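Local coordinates for protein gamma-D-glutamyl-L-lysine dipeptidyl-peptidase (Bacillus cereus ATCC 10987, PDB 3H41) that probably cleaves the gamma-D-glutamyl-L-lysine bond of murein peptides as an NlpC/P60 cysteine peptidase, releasing the dipeptide L-Ala-D-Glu, at residues 285-288 with 289-292; 291-294 with 295-298. One frame throughout, in Å; residues are numbered along the deposited sequence.

Contact 1 of 2, residues 285-288 with 289-292; sequences AERS and VEII
R287 sends CG anti to its own carbonyl carbon (chi1 -60°) and then bends at chi2 and chi3, while E290 sets CG between its backbone N and carbonyl carbon (chi1 70°) and runs extended from there; the two charged ends meet three residues apart. The setting is the NlpC/P60 peptidase domain, where the loop after strand 278-281 turns into one of the two outermost strands, 290-293, of the antiparallel sheet. The salt bridge is a side-on, two-nitrogen grip. R287 NE gives its hydrogen to E290 OE1 at 2.9 Å, and R287 NH2 does the same to E290 OE2, also at 2.9 Å. Both N-H groups point almost straight at their acceptors, and guanidinium and carboxylate are close to coplanar, 23° apart. Each oxygen is met on its syn side.

E290 OE2 has a second partner in H281, assigned to the active site, whose NE2 is hydrogen-bonded to it. R287 is thus placed as a second-shell group, probably fixing the rotation of the carboxylate where it meets the histidine ring. Backbone bonds between E290 and H281 tie the same two residues together as neighbours on adjoining strands, and Y299 of helix 299-302 packs on the arginine.

Nearer the backbone, the chain bends so that S288 O lies 3.4 Å from E290 CB, bringing the aliphatic start of the glutamate against the peptide. One water bridges the turn: it accepts from S288 N at 3.0 Å and donates to E290 OE1 at 3.0 Å, giving that oxygen a second hydrogen besides the one from R287 NE.

Contact 2 of 2, residues 291-294 with 295-298; sequences IIPL and NTPG
T296 OG1 donates its hydrogen to P293 O over 2.7 Å, the shortest polar bond between 291-294 and 295-298. The hydroxyl comes to the carbonyl from one side, with a C=O...O angle of 131° and a tilt of 29° from the carbonyl plane. Its first torsion explains the reach: OG1 stands anti to the threonine's carbonyl carbon, beside its backbone N, and so faces back over the preceding residues. The same oxygen rests on the proline ring, 3.5 Å from P293 CD, with CB and CG of that ring a little farther off. The proline and threonine side chains meet at a slant, and P293 offers OG1 both a polar partner, its carbonyl O, and an apolar one, its ring.

Between these two residues the backbone folds sharply. N295 is the centre of an inverse gamma turn, closed by a weak hydrogen bond from T296 N to L294 O at 2.9 Å, bent to 144° at the hydrogen. This turn ends the edge strand 290-293 of the NlpC/P60 domain and starts the loop that leads into helix 299-302, where G298 N is hydrogen-bonded to E301 OE1. N295 itself is exposed; its first side-chain bond leads away from 291-294, and the side chain touches I300 of that helix.

L294, by contrast, is buried: its first side-chain bond leads away from 295-298, and the side chain packs on M279 of strand 278-281 and on I256 and F258 of strand 255-259. I292 flanks the threonine hydroxyl with two of its carbons, the side chains crossing at about a right angle with I292 CB 4.1 Å and I292 CD1 4.0 Å from T296 OG1.

How the contacts relate
Contacts 1 and 2 follow one another along the chain, sharing I291 and I292, and their centres lie about 11 Å apart on the same side of the molecule. Strand 290-293, an outermost strand of the six-stranded antiparallel sheet in the NlpC/P60 domain, joins them: contact 1 forms where the loop from strand 278-281 enters it, contact 2 where it gives way to the loop before helix 299-302. Backbone bonds E290 to H281, I292 to M279 and L294 to G277 run along the strand pair. I292 packs on H281, so this residue, assigned to the active site, has the R287-E290 salt bridge and I292 as neighbours, whereas contact 2 lies farther out, at the surface.

Contact 1 of 2, residues 285-288 with 289-292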
loop_
_atom_site.group_PDB
_atom_site.type_symbol
_atom_site.label_atom_id
_atom_site.label_comp_id
_atom_site.label_asym_id
_atom_site.label_seq_id
_atom_site.Cartn_x
_atom_site.Cartn_y
_atom_site.Cartn_z
ATOM N N ALA A 285 -10.690 7.534 9.680
ATOM C CA ALA A 285 -11.413 8.103 8.546
ATOM C C ALA A 285 -11.723 9.599 8.656
ATOM O O ALA A 285 -11.870 10.276 7.660
ATOM C CB ALA A 285 -12.694 7.337 8.278
ATOM N N GLU A 286 -11.835 10.092 9.888
ATOM C CA GLU A 286 -12.165 11.488 10.104
ATOM C C GLU A 286 -10.979 12.362 9.713
ATOM O O GLU A 286 -11.126 13.570 9.621
ATOM C CB GLU A 286 -12.529 11.748 11.572
ATOM C CG GLU A 286 -13.867 11.189 12.024
ATOM C CD GLU A 286 -13.860 9.720 12.414
ATOM O OE1 GLU A 286 -12.845 8.996 12.230
ATOM O OE2 GLU A 286 -14.911 9.265 12.881
ATOM N N ARG A 287 -9.803 11.768 9.515
ATOM C CA ARG A 287 -8.594 12.542 9.388
ATOM C C ARG A 287 -7.703 12.099 8.212
ATOM O O ARG A 287 -8.156 11.361 7.309
ATOM C CB ARG A 287 -7.868 12.520 10.730
ATOM C CG ARG A 287 -8.763 13.133 11.874
ATOM C CD ARG A 287 -8.034 14.070 12.791
ATOM N NE ARG A 287 -7.009 13.385 13.568
ATOM C CZ ARG A 287 -7.223 12.631 14.646
ATOM N NH1 ARG A 287 -8.457 12.429 15.116
ATOM N NH2 ARG A 287 -6.179 12.076 15.270
ATOM N N SER A 288 -6.491 12.653 8.183
ATOM C CA SER A 288 -5.540 12.436 7.110
ATOM C C SER A 288 -4.196 12.137 7.717
ATOM O O SER A 288 -3.999 12.308 8.931
ATOM C CB SER A 288 -5.399 13.696 6.270
ATOM O OG SER A 288 -6.641 14.034 5.703
ATOM N N VAL A 289 -3.257 11.728 6.871
ATOM C CA VAL A 289 -1.883 11.538 7.317
ATOM C C VAL A 289 -1.435 12.815 8.057
ATOM O O VAL A 289 -1.523 13.945 7.532
ATOM C CB VAL A 289 -0.917 11.201 6.171
ATOM C CG1 VAL A 289 0.517 11.170 6.702
ATOM C CG2 VAL A 289 -1.306 9.841 5.535
ATOM N N GLU A 290 -0.926 12.611 9.260
ATOM C CA GLU A 290 -0.662 13.703 10.178
ATOM C C GLU A 290 0.445 13.364 11.157
ATOM O O GLU A 290 0.755 12.190 11.407
ATOM C CB GLU A 290 -1.918 13.986 11.000
ATOM C CG GLU A 290 -2.229 12.869 12.021
ATOM C CD GLU A 290 -3.522 13.104 12.842
ATOM O OE1 GLU A 290 -4.360 13.942 12.433
ATOM O OE2 GLU A 290 -3.684 12.432 13.897
ATOM N N ILE A 291 0.981 14.416 11.778
ATOM C CA ILE A 291 1.974 14.282 12.824
ATOM C C ILE A 291 1.363 14.778 14.144
ATOM O O ILE A 291 0.864 15.902 14.213
ATOM C CB ILE A 291 3.246 15.103 12.476
ATOM C CG1 ILE A 291 4.067 14.409 11.372
ATOM C CG2 ILE A 291 4.089 15.365 13.698
ATOM C CD1 ILE A 291 5.134 15.274 10.729
ATOM N N ILE A 292 1.420 13.966 15.182
ATOM C CA ILE A 292 0.902 14.331 16.514
ATOM C C ILE A 292 1.829 13.845 17.636
ATOM O O ILE A 292 2.700 12.982 17.425
ATOM C CB ILE A 292 -0.551 13.792 16.787
ATOM C CG1 ILE A 292 -0.617 12.268 16.759
ATOM C CG2 ILE A 292 -1.573 14.401 15.833
ATOM C CD1 ILE A 292 -1.960 11.731 17.267
HETATM O O HOH W 1 -5.536 15.000 9.869
#

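Contact 2 of 2, residues 291-294 with 295-298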
loop_
_atom_site.group_PDB
_atom_site.type_symbol
_atom_site.label_atom_id
_atom_site.label_comp_id
_atom_site.label_asym_id
_atom_site.label_seq_id
_atom_site.Cartn_x
_atom_site.Cartn_y
_atom_site.Cartn_z
ATOM N N ILE A 291 0.981 14.416 11.778
ATOM C CA ILE A 291 1.974 14.282 12.824
ATOM C C ILE A 291 1.363 14.778 14.144
ATOM O O ILE A 291 0.864 15.902 14.213
ATOM C CB ILE A 291 3.246 15.103 12.476
ATOM C CG1 ILE A 291 4.067 14.409 11.372
ATOM C CG2 ILE A 291 4.089 15.365 13.698
ATOM C CD1 ILE A 291 5.134 15.274 10.729
ATOM N N ILE A 292 1.420 13.966 15.182
ATOM C CA ILE A 292 0.902 14.331 16.514
ATOM C C ILE A 292 1.829 13.845 17.636
ATOM O O ILE A 292 2.700 12.982 17.425
ATOM C CB ILE A 292 -0.551 13.792 16.787
ATOM C CG1 ILE A 292 -0.617 12.268 16.759
ATOM C CG2 ILE A 292 -1.573 14.401 15.833
ATOM C CD1 ILE A 292 -1.960 11.731 17.267
ATOM N N PRO A 293 1.648 14.384 18.843
ATOM C CA PRO A 293 2.503 13.896 19.910
ATOM C C PRO A 293 2.137 12.487 20.271
ATOM O O PRO A 293 0.941 12.128 20.185
ATOM C CB PRO A 293 2.160 14.816 21.107
ATOM C CG PRO A 293 1.550 16.053 20.503
ATOM C CD PRO A 293 0.922 15.625 19.192
ATOM N N LEU A 294 3.120 11.713 20.742
ATOM C CA LEU A 294 2.847 10.397 21.303
ATOM C C LEU A 294 1.961 10.530 22.545
ATOM O O LEU A 294 1.058 9.728 22.773
ATOM C CB LEU A 294 4.156 9.680 21.639
ATOM C CG LEU A 294 4.082 8.302 22.303
ATOM C CD1 LEU A 294 3.163 7.279 21.552
ATOM C CD2 LEU A 294 5.489 7.800 22.425
ATOM N N ASN A 295 2.202 11.578 23.315
ATOM C CA ASN A 295 1.410 11.914 24.466
ATOM C C ASN A 295 0.117 12.614 24.080
ATOM O O ASN A 295 -0.100 13.749 24.464
ATOM C CB ASN A 295 2.220 12.837 25.370
ATOM C CG ASN A 295 1.612 12.974 26.745
ATOM O OD1 ASN A 295 0.920 12.067 27.223
ATOM N ND2 ASN A 295 1.836 14.125 27.382
ATOM N N THR A 296 -0.718 11.978 23.279
ATOM C CA THR A 296 -2.021 12.540 22.934
ATOM C C THR A 296 -3.038 11.690 23.697
ATOM O O THR A 296 -2.905 10.465 23.739
ATOM C CB THR A 296 -2.253 12.505 21.417
ATOM O OG1 THR A 296 -1.314 13.395 20.792
ATOM C CG2 THR A 296 -3.712 12.894 21.036
ATOM N N PRO A 297 -4.018 12.342 24.367
ATOM C CA PRO A 297 -5.119 11.644 25.064
ATOM C C PRO A 297 -5.735 10.594 24.190
ATOM O O PRO A 297 -6.040 10.882 23.027
ATOM C CB PRO A 297 -6.154 12.761 25.317
ATOM C CG PRO A 297 -5.326 13.975 25.475
ATOM C CD PRO A 297 -4.099 13.804 24.557
ATOM N N GLY A 298 -5.916 9.399 24.743
ATOM C CA GLY A 298 -6.444 8.272 24.013
ATOM C C GLY A 298 -5.278 7.383 23.649
ATOM O O GLY A 298 -5.167 6.207 24.100
#